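Local coordinates for chromosome partition protein Smc (PDB 5XEI) that probably helps condense and partition chromosomes, seen here as its ABC-type ATPase head with part of the coiled-coil arm, at residues A[213-218]-A[318-323]; A[26-32]-A[474-480]; A[179-183]-A[350-354]; A[361-366]-A[396-400]. All blocks are in the same frame, centred on the assembly; numbering follows the deposited sequence.

Contact 1: A[213-218]-A[318-323]; sequences DALRYL and VNMKAI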
loop_
_atom_site.group_PDB
_atom_site.type_symbol
_atom_site.label_atom_id
_atom_site.label_comp_id
_atom_site.label_asym_id
_atom_site.label_seq_id
_atom_site.Cartn_x
_atom_site.Cartn_y
_atom_site.Cartn_z
ATOM N N ASP A 213 52.890 -16.204 0.765
ATOM C CA ASP A 213 54.213 -15.712 1.104
ATOM C C ASP A 213 54.550 -16.032 2.543
ATOM O O ASP A 213 55.673 -16.444 2.844
ATOM C CB ASP A 213 54.307 -14.214 0.854
ATOM C CG ASP A 213 54.440 -13.899 -0.609
ATOM O OD1 ASP A 213 54.359 -12.707 -0.970
ATOM O OD2 ASP A 213 54.623 -14.859 -1.396
ATOM N N ALA A 214 53.586 -15.857 3.448
ATOM C CA ALA A 214 53.820 -16.251 4.830
ATOM C C ALA A 214 54.124 -17.740 4.916
ATOM O O ALA A 214 54.987 -18.161 5.696
ATOM C CB ALA A 214 52.623 -15.892 5.696
ATOM N N LEU A 215 53.464 -18.550 4.083
ATOM C CA LEU A 215 53.714 -19.986 4.119
ATOM C C LEU A 215 55.131 -20.329 3.659
ATOM O O LEU A 215 55.790 -21.177 4.266
ATOM C CB LEU A 215 52.668 -20.726 3.278
ATOM C CG LEU A 215 51.251 -20.748 3.873
ATOM C CD1 LEU A 215 50.345 -21.796 3.247
ATOM C CD2 LEU A 215 51.330 -20.985 5.351
ATOM N N ARG A 216 55.629 -19.699 2.595
ATOM C CA ARG A 216 56.961 -20.077 2.125
ATOM C C ARG A 216 58.044 -19.449 2.980
ATOM O O ARG A 216 59.081 -20.068 3.227
ATOM C CB ARG A 216 57.149 -19.711 0.658
ATOM C CG ARG A 216 55.904 -19.910 -0.178
ATOM C CD ARG A 216 56.053 -19.323 -1.590
ATOM N NE ARG A 216 55.079 -19.936 -2.468
ATOM C CZ ARG A 216 54.822 -19.483 -3.687
ATOM N NH1 ARG A 216 55.479 -18.422 -4.151
ATOM N NH2 ARG A 216 53.922 -20.084 -4.456
ATOM N N TYR A 217 57.819 -18.231 3.455
ATOM C CA TYR A 217 58.653 -17.718 4.529
ATOM C C TYR A 217 58.773 -18.749 5.658
ATOM O O TYR A 217 59.864 -18.970 6.202
ATOM C CB TYR A 217 58.088 -16.384 5.027
ATOM C CG TYR A 217 58.660 -15.978 6.346
ATOM C CD1 TYR A 217 59.766 -15.159 6.421
ATOM C CD2 TYR A 217 58.093 -16.432 7.528
ATOM C CE1 TYR A 217 60.285 -14.796 7.639
ATOM C CE2 TYR A 217 58.604 -16.092 8.731
ATOM C CZ TYR A 217 59.695 -15.274 8.795
ATOM O OH TYR A 217 60.179 -14.945 10.043
ATOM N N LEU A 218 57.666 -19.399 6.013
ATOM C CA LEU A 218 57.717 -20.439 7.034
ATOM C C LEU A 218 58.652 -21.562 6.612
ATOM O O LEU A 218 59.595 -21.902 7.336
ATOM C CB LEU A 218 56.317 -20.987 7.294
ATOM C CG LEU A 218 55.656 -20.680 8.628
ATOM C CD1 LEU A 218 55.670 -19.180 8.851
ATOM C CD2 LEU A 218 54.221 -21.194 8.638
ATOM N N VAL A 318 56.707 -9.874 5.315
ATOM C CA VAL A 318 55.593 -10.807 5.264
ATOM C C VAL A 318 54.694 -10.548 6.463
ATOM O O VAL A 318 55.124 -10.051 7.501
ATOM C CB VAL A 318 56.039 -12.282 5.227
ATOM C CG1 VAL A 318 57.181 -12.473 4.229
ATOM C CG2 VAL A 318 56.402 -12.781 6.620
ATOM N N ASN A 319 53.421 -10.883 6.300
ATOM C CA ASN A 319 52.391 -10.617 7.299
ATOM C C ASN A 319 51.859 -11.968 7.757
ATOM O O ASN A 319 51.099 -12.618 7.040
ATOM C CB ASN A 319 51.293 -9.730 6.708
ATOM C CG ASN A 319 50.014 -9.718 7.540
ATOM O OD1 ASN A 319 50.033 -9.917 8.762
ATOM N ND2 ASN A 319 48.889 -9.461 6.877
ATOM N N MET A 320 52.254 -12.418 8.939
ATOM C CA MET A 320 51.866 -13.771 9.293
ATOM C C MET A 320 50.430 -13.869 9.773
ATOM O O MET A 320 49.868 -14.976 9.773
ATOM C CB MET A 320 52.814 -14.343 10.338
ATOM C CG MET A 320 54.264 -14.233 9.938
ATOM S SD MET A 320 55.007 -15.844 10.226
ATOM C CE MET A 320 54.195 -16.740 8.904
ATOM N N LYS A 321 49.820 -12.743 10.160
ATOM C CA LYS A 321 48.389 -12.757 10.430
ATOM C C LYS A 321 47.612 -13.286 9.229
ATOM O O LYS A 321 46.527 -13.857 9.390
ATOM C CB LYS A 321 47.902 -11.356 10.793
ATOM C CG LYS A 321 48.860 -10.572 11.652
ATOM C CD LYS A 321 48.535 -10.733 13.133
ATOM C CE LYS A 321 49.738 -10.377 14.038
ATOM N NZ LYS A 321 49.676 -11.046 15.393
ATOM N N ALA A 322 48.174 -13.130 8.026
ATOM C CA ALA A 322 47.485 -13.518 6.801
ATOM C C ALA A 322 47.030 -14.974 6.824
ATOM O O ALA A 322 45.949 -15.290 6.323
ATOM C CB ALA A 322 48.384 -13.271 5.590
ATOM N N ILE A 323 47.838 -15.880 7.375
ATOM C CA ILE A 323 47.442 -17.281 7.370
ATOM C C ILE A 323 46.136 -17.459 8.126
ATOM O O ILE A 323 45.242 -18.198 7.689
ATOM C CB ILE A 323 48.558 -18.163 7.950
ATOM C CG1 ILE A 323 49.767 -18.159 7.021
ATOM C CG2 ILE A 323 48.051 -19.580 8.207
ATOM C CD1 ILE A 323 51.071 -18.517 7.733
#
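Val318, in the non-helical link that interrupts the predicted coiled coil between helices 298-315 and 321-383, drops its CG2 over one face of the Tyr217 ring: a CH-pi contact, 4.1 Å from CG2 to the ring centroid and 17° off the normal. Asn319 turns its CA-CB bond away from helix 170-246. Its OD1 accepts a weak capping bond from Lys321 N (3.2 Å), and its ND2 hydrogen-bonds Glu210, one turn before Ala214. At Met320 the side chain swings back across the gap. SD lies 3.9 Å from Tyr217 CE2, an oblique Met-aromatic contact, while CE sits 3.7 Å from Ala214 CB. Ile323 completes the patch from helix 321-383, with CD1 3.4 Å from Leu215 CD2 and 3.7 Å from Ala214 CB. Tyr217 also leans on Ile312 and Leu315, so it touches both helix 298-315 and the link that follows. Across the two segments the contact is apolar, without a hydrogen bond, so it rests on shape and packing.

Contact 2: A[26-32]-A[474-480]; sequences KGFTAIV and SQFIVIT
Build two parallel strands, 28-32 and 475-480, with axes 4.5 Å apart at closest approach and N-to-C directions 21° apart. Set Phe28 beside Phe476 (CA to CA 4.7 Å), Thr29 beside Ile477, Ala30 beside Val478 and Ile31 beside Ile479. Residues 28-31 are extended; Gly27 takes phi/psi -103/-106. Odd-numbered residues of 26-32 supply the interstrand bonds: Gly27 O accepts from Phe476 N (2.8 Å), Thr29 O from Val478 N (2.9 Å) and Ile31 O from Thr480 N (2.7 Å), while Thr29 N donates to Phe476 O and Ile31 N to Val478 O (both 2.8 Å). Phe28 bonds the backbone of Asp490, the backbones of Ala30 and Val32 bond strand 491-498, and Gly27 N goes to Ser25 OG. This is the largely parallel central sheet of a P-loop NTPase: strand 28-32 runs into the predicted ATP-binding residues 34-41, and Ile479 packs near Lys39. A water donates to Phe476 O (2.5 Å) and bonds Thr29 OG1 (2.9 Å), which also meets Ser25 N. Gln475, chi1 t, gives NE2 to Ser25 O and takes Ile4 N on OE1; Ser474 OG bonds Gln438, Thr480 OG1 Asp452 and Arg482 N. Phe28 (chi1 t), Ala30, Val32, Phe476, Val478 and Thr480 share one face, under helices 457-470 and 483-488, with Phe28 CE1 3.6 Å from Val478 CG2. Thr29, Ile31, Ile477 and Ile479 take the other, Ile31 CB 3.9 Å from Ile479 CG1.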
loop_
_atom_site.group_PDB
_atom_site.type_symbol
_atom_site.label_atom_id
_atom_site.label_comp_id
_atom_site.label_asym_id
_atom_site.label_seq_id
_atom_site.Cartn_x
_atom_site.Cartn_y
_atom_site.Cartn_z
ATOM N N LYS A 26 -38.366 3.025 6.004
ATOM C CA LYS A 26 -37.242 2.156 5.671
ATOM C C LYS A 26 -37.213 1.824 4.185
ATOM O O LYS A 26 -36.139 1.567 3.635
ATOM C CB LYS A 26 -37.300 0.876 6.495
ATOM C CG LYS A 26 -36.024 0.020 6.447
ATOM C CD LYS A 26 -36.293 -1.370 7.050
ATOM C CE LYS A 26 -35.054 -2.042 7.607
ATOM N NZ LYS A 26 -35.445 -3.091 8.612
ATOM N N GLY A 27 -38.356 1.849 3.514
ATOM C CA GLY A 27 -38.336 1.641 2.088
ATOM C C GLY A 27 -38.484 2.907 1.271
ATOM O O GLY A 27 -37.564 3.722 1.170
ATOM N N PHE A 28 -39.652 3.078 0.686
ATOM C CA PHE A 28 -39.908 4.112 -0.297
ATOM C C PHE A 28 -40.616 5.257 0.424
ATOM O O PHE A 28 -41.770 5.112 0.827
ATOM C CB PHE A 28 -40.749 3.493 -1.412
ATOM C CG PHE A 28 -40.979 4.371 -2.598
ATOM C CD1 PHE A 28 -40.502 5.666 -2.650
ATOM C CD2 PHE A 28 -41.688 3.883 -3.684
ATOM C CE1 PHE A 28 -40.744 6.460 -3.760
ATOM C CE2 PHE A 28 -41.923 4.673 -4.793
ATOM C CZ PHE A 28 -41.445 5.967 -4.829
ATOM N N THR A 29 -39.919 6.376 0.627
ATOM C CA THR A 29 -40.548 7.625 1.042
ATOM C C THR A 29 -40.546 8.587 -0.137
ATOM O O THR A 29 -39.578 8.637 -0.902
ATOM C CB THR A 29 -39.825 8.279 2.228
ATOM O OG1 THR A 29 -39.799 7.379 3.335
ATOM C CG2 THR A 29 -40.512 9.575 2.661
ATOM N N ALA A 30 -41.623 9.359 -0.276
ATOM C CA ALA A 30 -41.765 10.314 -1.369
ATOM C C ALA A 30 -41.991 11.725 -0.825
ATOM O O ALA A 30 -43.005 11.996 -0.170
ATOM C CB ALA A 30 -42.913 9.906 -2.293
ATOM N N ILE A 31 -41.049 12.620 -1.112
ATOM C CA ILE A 31 -41.214 14.046 -0.858
ATOM C C ILE A 31 -41.963 14.662 -2.038
ATOM O O ILE A 31 -41.490 14.598 -3.183
ATOM C CB ILE A 31 -39.859 14.739 -0.665
ATOM C CG1 ILE A 31 -38.903 13.924 0.234
ATOM C CG2 ILE A 31 -40.086 16.136 -0.134
ATOM C CD1 ILE A 31 -39.396 13.689 1.613
ATOM N N VAL A 32 -43.123 15.275 -1.764
ATOM C CA VAL A 32 -43.925 15.913 -2.804
ATOM C C VAL A 32 -44.315 17.321 -2.379
ATOM O O VAL A 32 -44.404 17.641 -1.190
ATOM C CB VAL A 32 -45.191 15.110 -3.178
ATOM C CG1 VAL A 32 -44.798 13.739 -3.682
ATOM C CG2 VAL A 32 -46.144 15.017 -1.996
ATOM N N SER A 474 -33.235 -1.749 -0.103
ATOM C CA SER A 474 -32.611 -0.434 0.028
ATOM C C SER A 474 -33.671 0.607 0.360
ATOM O O SER A 474 -34.865 0.398 0.118
ATOM C CB SER A 474 -31.882 -0.000 -1.255
ATOM O OG SER A 474 -30.826 -0.878 -1.573
ATOM N N GLN A 475 -33.223 1.739 0.911
ATOM C CA GLN A 475 -34.092 2.871 1.234
ATOM C C GLN A 475 -34.119 3.830 0.057
ATOM O O GLN A 475 -33.061 4.184 -0.485
ATOM C CB GLN A 475 -33.602 3.602 2.484
ATOM C CG GLN A 475 -34.497 4.746 2.965
ATOM C CD GLN A 475 -34.087 5.232 4.353
ATOM O OE1 GLN A 475 -32.908 5.530 4.594
ATOM N NE2 GLN A 475 -35.050 5.271 5.287
ATOM N N PHE A 476 -35.323 4.240 -0.343
ATOM C CA PHE A 476 -35.511 5.198 -1.428
ATOM C C PHE A 476 -36.236 6.447 -0.938
ATOM O O PHE A 476 -37.304 6.359 -0.321
ATOM C CB PHE A 476 -36.267 4.560 -2.582
ATOM C CG PHE A 476 -35.431 3.612 -3.380
ATOM C CD1 PHE A 476 -34.617 4.079 -4.401
ATOM C CD2 PHE A 476 -35.447 2.245 -3.092
ATOM C CE1 PHE A 476 -33.839 3.199 -5.125
ATOM C CE2 PHE A 476 -34.675 1.357 -3.806
ATOM C CZ PHE A 476 -33.873 1.827 -4.829
ATOM N N ILE A 477 -35.641 7.600 -1.219
ATOM C CA ILE A 477 -36.169 8.914 -0.878
ATOM C C ILE A 477 -36.318 9.657 -2.196
ATOM O O ILE A 477 -35.307 10.077 -2.780
ATOM C CB ILE A 477 -35.223 9.666 0.067
ATOM C CG1 ILE A 477 -35.074 8.913 1.373
ATOM C CG2 ILE A 477 -35.712 11.052 0.356
ATOM C CD1 ILE A 477 -34.261 9.687 2.381
ATOM N N VAL A 478 -37.556 9.811 -2.684
ATOM C CA VAL A 478 -37.801 10.392 -4.010
ATOM C C VAL A 478 -38.547 11.717 -3.878
ATOM O O VAL A 478 -39.661 11.759 -3.346
ATOM C CB VAL A 478 -38.574 9.440 -4.931
ATOM C CG1 VAL A 478 -38.803 10.118 -6.277
ATOM C CG2 VAL A 478 -37.826 8.128 -5.123
ATOM N N ILE A 479 -37.947 12.784 -4.399
ATOM C CA ILE A 479 -38.535 14.121 -4.380
ATOM C C ILE A 479 -39.201 14.355 -5.728
ATOM O O ILE A 479 -38.526 14.538 -6.745
ATOM C CB ILE A 479 -37.485 15.202 -4.104
ATOM C CG1 ILE A 479 -36.659 14.876 -2.870
ATOM C CG2 ILE A 479 -38.141 16.569 -3.920
ATOM C CD1 ILE A 479 -35.524 15.855 -2.696
ATOM N N THR A 480 -40.527 14.376 -5.730
ATOM C CA THR A 480 -41.269 14.314 -6.975
ATOM C C THR A 480 -42.557 15.111 -6.834
ATOM O O THR A 480 -42.901 15.601 -5.754
ATOM C CB THR A 480 -41.567 12.858 -7.365
ATOM O OG1 THR A 480 -42.218 12.827 -8.637
ATOM C CG2 THR A 480 -42.484 12.199 -6.356
HETATM O O HOH W 1 -37.286 6.502 2.130
#

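Contact 3: A[179-183]-A[350-354]; sequences ALEEL and IIEFI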
loop_
_atom_site.group_PDB
_atom_site.type_symbol
_atom_site.label_atom_id
_atom_site.label_comp_id
_atom_site.label_asym_id
_atom_site.label_seq_id
_atom_site.Cartn_x
_atom_site.Cartn_y
_atom_site.Cartn_z
ATOM N N ALA A 179 3.324 -6.382 0.089
ATOM C CA ALA A 179 4.197 -7.237 -0.698
ATOM C C ALA A 179 5.251 -6.414 -1.419
ATOM O O ALA A 179 6.414 -6.820 -1.510
ATOM C CB ALA A 179 3.380 -8.053 -1.699
ATOM N N LEU A 180 4.862 -5.256 -1.950
ATOM C CA LEU A 180 5.836 -4.423 -2.638
ATOM C C LEU A 180 6.785 -3.758 -1.650
ATOM O O LEU A 180 7.935 -3.470 -1.993
ATOM C CB LEU A 180 5.132 -3.380 -3.502
ATOM C CG LEU A 180 4.587 -3.782 -4.874
ATOM C CD1 LEU A 180 3.743 -2.676 -5.428
ATOM C CD2 LEU A 180 5.678 -4.079 -5.848
ATOM N N GLU A 181 6.332 -3.502 -0.425
ATOM C CA GLU A 181 7.262 -3.041 0.594
ATOM C C GLU A 181 8.349 -4.089 0.811
ATOM O O GLU A 181 9.542 -3.806 0.663
ATOM C CB GLU A 181 6.504 -2.714 1.888
ATOM C CG GLU A 181 7.255 -2.999 3.187
ATOM C CD GLU A 181 8.382 -2.005 3.489
ATOM O OE1 GLU A 181 8.404 -0.909 2.876
ATOM O OE2 GLU A 181 9.245 -2.328 4.350
ATOM N N GLU A 182 7.949 -5.329 1.073
ATOM C CA GLU A 182 8.931 -6.375 1.328
ATOM C C GLU A 182 9.810 -6.630 0.116
ATOM O O GLU A 182 11.003 -6.904 0.265
ATOM C CB GLU A 182 8.219 -7.642 1.772
ATOM C CG GLU A 182 7.501 -7.404 3.093
ATOM C CD GLU A 182 6.478 -8.467 3.418
ATOM O OE1 GLU A 182 5.860 -8.377 4.502
ATOM O OE2 GLU A 182 6.286 -9.387 2.592
ATOM N N LEU A 183 9.262 -6.530 -1.095
ATOM C CA LEU A 183 10.114 -6.706 -2.269
ATOM C C LEU A 183 11.188 -5.629 -2.316
ATOM O O LEU A 183 12.354 -5.916 -2.616
ATOM C CB LEU A 183 9.288 -6.683 -3.556
ATOM C CG LEU A 183 10.112 -6.604 -4.848
ATOM C CD1 LEU A 183 11.103 -7.752 -4.897
ATOM C CD2 LEU A 183 9.268 -6.553 -6.129
ATOM N N ILE A 350 8.525 -13.474 -3.477
ATOM C CA ILE A 350 7.662 -12.311 -3.324
ATOM C C ILE A 350 7.049 -11.943 -4.661
ATOM O O ILE A 350 5.856 -11.622 -4.754
ATOM C CB ILE A 350 8.454 -11.138 -2.728
ATOM C CG1 ILE A 350 8.981 -11.512 -1.345
ATOM C CG2 ILE A 350 7.588 -9.888 -2.690
ATOM C CD1 ILE A 350 9.611 -10.366 -0.606
ATOM N N ILE A 351 7.851 -12.023 -5.727
ATOM C CA ILE A 351 7.374 -11.632 -7.048
ATOM C C ILE A 351 6.204 -12.509 -7.474
ATOM O O ILE A 351 5.178 -12.015 -7.954
ATOM C CB ILE A 351 8.523 -11.676 -8.067
ATOM C CG1 ILE A 351 9.441 -10.467 -7.855
ATOM C CG2 ILE A 351 7.967 -11.689 -9.468
ATOM C CD1 ILE A 351 10.671 -10.451 -8.748
ATOM N N GLU A 352 6.328 -13.816 -7.280
ATOM C CA GLU A 352 5.234 -14.707 -7.624
ATOM C C GLU A 352 3.972 -14.340 -6.864
ATOM O O GLU A 352 2.882 -14.296 -7.443
ATOM C CB GLU A 352 5.646 -16.149 -7.348
ATOM C CG GLU A 352 6.788 -16.618 -8.260
ATOM C CD GLU A 352 7.178 -18.076 -8.063
ATOM O OE1 GLU A 352 7.197 -18.561 -6.906
ATOM O OE2 GLU A 352 7.485 -18.736 -9.080
ATOM N N PHE A 353 4.111 -14.038 -5.577
ATOM C CA PHE A 353 2.972 -13.643 -4.754
ATOM C C PHE A 353 2.325 -12.363 -5.276
ATOM O O PHE A 353 1.095 -12.278 -5.400
ATOM C CB PHE A 353 3.453 -13.479 -3.310
ATOM C CG PHE A 353 2.383 -13.098 -2.331
ATOM C CD1 PHE A 353 1.568 -14.061 -1.761
ATOM C CD2 PHE A 353 2.214 -11.771 -1.951
ATOM C CE1 PHE A 353 0.586 -13.707 -0.845
ATOM C CE2 PHE A 353 1.231 -11.408 -1.041
ATOM C CZ PHE A 353 0.416 -12.377 -0.484
ATOM N N ILE A 354 3.138 -11.349 -5.591
ATOM C CA ILE A 354 2.593 -10.106 -6.128
ATOM C C ILE A 354 1.844 -10.358 -7.426
ATOM O O ILE A 354 0.857 -9.676 -7.733
ATOM C CB ILE A 354 3.716 -9.071 -6.327
ATOM C CG1 ILE A 354 4.465 -8.833 -5.025
ATOM C CG2 ILE A 354 3.147 -7.758 -6.789
ATOM C CD1 ILE A 354 5.321 -7.586 -5.053
#
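Ile350 gives up the most surface here, and its side chain, chi1 m and chi2 t, points toward helix 170-246 and packs against it. CG2 rests 3.5 Å from Ala179 O and 3.7 Å from Leu183 CB, both van der Waals contacts, while CD1 lies on Glu182, 3.8 Å from its C and 3.9 Å from its CB. Within its own helix, Ala179 O accepts from Leu183 N at 2.9 Å. One turn further on, Ile354 does the matching job. Its CG1 comes 3.6 Å from Ala179 CB, and its CD1 sits 3.6 Å from Leu180 CD2 and 4.2 Å from Leu183 CD2. These are the layers of an antiparallel coiled coil, the arm that leads away from the SMC head: the two short helical segments run at 159° to each other with axes 9.8 Å apart, and the closest CA pairs are Ala179 with Ile354 (6.3 Å) and Leu183 with Ile350 (6.2 Å). A four-residue step on one helix therefore matches a four-residue step, in reverse, on the other. Ala179, the small member of its layer, also receives the edge of the Phe353 ring, CB to CD2 3.9 Å. Leu183, chi1 t, points across the interface as well, and its CD2 reaches Ile351 CG1 at 4.3 Å.

Contact 4: A[361-366]-A[396-400]; sequences KKNVFM and PEDPF
Residues 361-366 form a continuous alpha-helical stretch, and 396-400 a turn that becomes 3-10 at Pro399 and Phe400; Lys362 and Pro399 have the closest CA atoms, 7.6 Å apart. Start at Lys361, fully extended with every chi t. Its CE sits over one face of the Phe400 ring (3.8 Å from the centroid, a CH-pi contact), and NZ is 4.3 Å from that centroid, 3° off the normal: a cation-pi pair. The same NZ makes a salt bridge with Asp173. Lys362, chi1 and chi2 t, bends its end onto the turn with chi3 -98° and chi4 -121°. NZ donates to Glu397 O at 2.7 Å, the strong bond, and weakly to Pro396 O at 3.5 Å, while CE packs 3.9 Å from Pro399 CD. Phe365, chi1 t and chi2 80°, places CE2 3.5 Å from Pro399 CB; its ring and that of Phe400 (chi1 m) have centroids 5.3 Å apart with planes at 54°, an oblique pair. Met366, m throughout, brings SD to 4.2 Å from Pro399 CG. The contact joins the hairpin of strands 388-393 and 404-409 to helix 321-383. Leu393 of the first strand touches Phe365, Met366 and Pro399, and helix 156-167 covers the Phe365 and Phe400 pair, with Asp164 against both.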
loop_
_atom_site.group_PDB
_atom_site.type_symbol
_atom_site.label_atom_id
_atom_site.label_comp_id
_atom_site.label_asym_id
_atom_site.label_seq_id
_atom_site.Cartn_x
_atom_site.Cartn_y
_atom_site.Cartn_z
ATOM N N LYS A 361 -7.061 -9.828 -7.840
ATOM C CA LYS A 361 -7.692 -8.516 -7.958
ATOM C C LYS A 361 -8.477 -8.387 -9.256
ATOM O O LYS A 361 -9.663 -8.035 -9.255
ATOM C CB LYS A 361 -6.609 -7.442 -7.875
ATOM C CG LYS A 361 -7.038 -6.019 -8.135
ATOM C CD LYS A 361 -5.793 -5.129 -8.253
ATOM C CE LYS A 361 -6.126 -3.634 -8.304
ATOM N NZ LYS A 361 -4.906 -2.770 -8.425
ATOM N N LYS A 362 -7.835 -8.690 -10.378
ATOM C CA LYS A 362 -8.508 -8.540 -11.655
ATOM C C LYS A 362 -9.738 -9.442 -11.731
ATOM O O LYS A 362 -10.825 -8.980 -12.092
ATOM C CB LYS A 362 -7.530 -8.818 -12.785
ATOM C CG LYS A 362 -8.226 -8.960 -14.087
ATOM C CD LYS A 362 -7.375 -9.722 -15.065
ATOM C CE LYS A 362 -6.641 -8.791 -15.992
ATOM N NZ LYS A 362 -7.008 -9.073 -17.419
ATOM N N ASN A 363 -9.604 -10.718 -11.351
ATOM C CA ASN A 363 -10.764 -11.620 -11.333
ATOM C C ASN A 363 -11.948 -11.025 -10.574
ATOM O O ASN A 363 -13.092 -11.079 -11.039
ATOM C CB ASN A 363 -10.406 -12.964 -10.705
ATOM C CG ASN A 363 -9.424 -13.753 -11.530
ATOM O OD1 ASN A 363 -9.167 -13.430 -12.683
ATOM N ND2 ASN A 363 -8.849 -14.781 -10.936
ATOM N N VAL A 364 -11.702 -10.501 -9.374
ATOM C CA VAL A 364 -12.799 -9.920 -8.617
ATOM C C VAL A 364 -13.388 -8.761 -9.390
ATOM O O VAL A 364 -14.607 -8.560 -9.411
ATOM C CB VAL A 364 -12.332 -9.482 -7.218
ATOM C CG1 VAL A 364 -13.521 -9.070 -6.378
ATOM C CG2 VAL A 364 -11.582 -10.596 -6.533
ATOM N N PHE A 365 -12.533 -7.983 -10.047
ATOM C CA PHE A 365 -13.038 -6.849 -10.801
ATOM C C PHE A 365 -13.953 -7.318 -11.919
ATOM O O PHE A 365 -15.088 -6.840 -12.055
ATOM C CB PHE A 365 -11.886 -6.025 -11.358
ATOM C CG PHE A 365 -12.333 -4.884 -12.202
ATOM C CD1 PHE A 365 -12.779 -3.702 -11.619
ATOM C CD2 PHE A 365 -12.336 -4.984 -13.581
ATOM C CE1 PHE A 365 -13.197 -2.639 -12.404
ATOM C CE2 PHE A 365 -12.750 -3.911 -14.373
ATOM C CZ PHE A 365 -13.168 -2.749 -13.785
ATOM N N MET A 366 -13.482 -8.280 -12.716
ATOM C CA MET A 366 -14.256 -8.730 -13.864
ATOM C C MET A 366 -15.542 -9.410 -13.428
ATOM O O MET A 366 -16.595 -9.195 -14.036
ATOM C CB MET A 366 -13.425 -9.673 -14.724
ATOM C CG MET A 366 -12.138 -9.073 -15.213
ATOM S SD MET A 366 -12.445 -7.733 -16.376
ATOM C CE MET A 366 -13.490 -8.584 -17.546
ATOM N N PRO A 396 -9.382 -4.561 -21.979
ATOM C CA PRO A 396 -9.751 -5.874 -21.428
ATOM C C PRO A 396 -8.601 -6.572 -20.737
ATOM O O PRO A 396 -8.839 -7.418 -19.865
ATOM C CB PRO A 396 -10.216 -6.654 -22.661
ATOM C CG PRO A 396 -10.535 -5.585 -23.693
ATOM C CD PRO A 396 -9.527 -4.510 -23.440
ATOM N N GLU A 397 -7.359 -6.232 -21.074
ATOM C CA GLU A 397 -6.246 -6.941 -20.468
ATOM C C GLU A 397 -5.782 -6.293 -19.171
ATOM O O GLU A 397 -5.515 -6.986 -18.186
ATOM C CB GLU A 397 -5.089 -7.033 -21.457
ATOM C CG GLU A 397 -4.613 -8.450 -21.625
ATOM C CD GLU A 397 -3.465 -8.555 -22.595
ATOM O OE1 GLU A 397 -2.424 -7.896 -22.374
ATOM O OE2 GLU A 397 -3.606 -9.310 -23.573
ATOM N N ASP A 398 -5.653 -4.968 -19.151
ATOM C CA ASP A 398 -5.322 -4.236 -17.934
ATOM C C ASP A 398 -6.493 -3.299 -17.660
ATOM O O ASP A 398 -6.441 -2.108 -17.998
ATOM C CB ASP A 398 -3.990 -3.497 -18.054
ATOM C CG ASP A 398 -2.836 -4.422 -18.465
ATOM O OD1 ASP A 398 -1.786 -4.391 -17.782
ATOM O OD2 ASP A 398 -2.971 -5.167 -19.470
ATOM N N PRO A 399 -7.558 -3.804 -17.035
ATOM C CA PRO A 399 -8.745 -2.967 -16.872
ATOM C C PRO A 399 -8.462 -1.726 -16.074
ATOM O O PRO A 399 -9.108 -0.702 -16.301
ATOM C CB PRO A 399 -9.734 -3.883 -16.133
ATOM C CG PRO A 399 -9.059 -5.215 -16.010
ATOM C CD PRO A 399 -7.601 -4.971 -16.147
ATOM N N PHE A 400 -7.499 -1.775 -15.159
ATOM C CA PHE A 400 -7.290 -0.674 -14.228
ATOM C C PHE A 400 -6.584 0.510 -14.856
ATOM O O PHE A 400 -6.409 1.529 -14.188
ATOM C CB PHE A 400 -6.500 -1.147 -13.017
ATOM C CG PHE A 400 -7.106 -2.318 -12.342
ATOM C CD1 PHE A 400 -8.224 -2.160 -11.545
ATOM C CD2 PHE A 400 -6.567 -3.579 -12.516
ATOM C CE1 PHE A 400 -8.784 -3.235 -10.921
ATOM C CE2 PHE A 400 -7.123 -4.671 -11.900
ATOM C CZ PHE A 400 -8.236 -4.506 -11.098
#

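Overall arrangement
Contacts 1, 3 and 4 are strung along helix 321-383. Contacts 1 and 3, which also share helix 170-246, are within the arm, their centres about 48 Å apart; contact 4, about 19 Å from contact 3 between centres, is where the returning helix meets the hairpin of 388-393 and 404-409. Contact 2 belongs to the head, about 35 Å from contact 4 and about 95 Å from contact 1, centre to centre, with contacts 1 and 2 on opposite sides of the chain's centre. It pairs strands from near the two ends of the chain; the arm lies in the long run between them, along with other parts of the head. Contact 2 lies beside the predicted ATP site; the other three lie away from it.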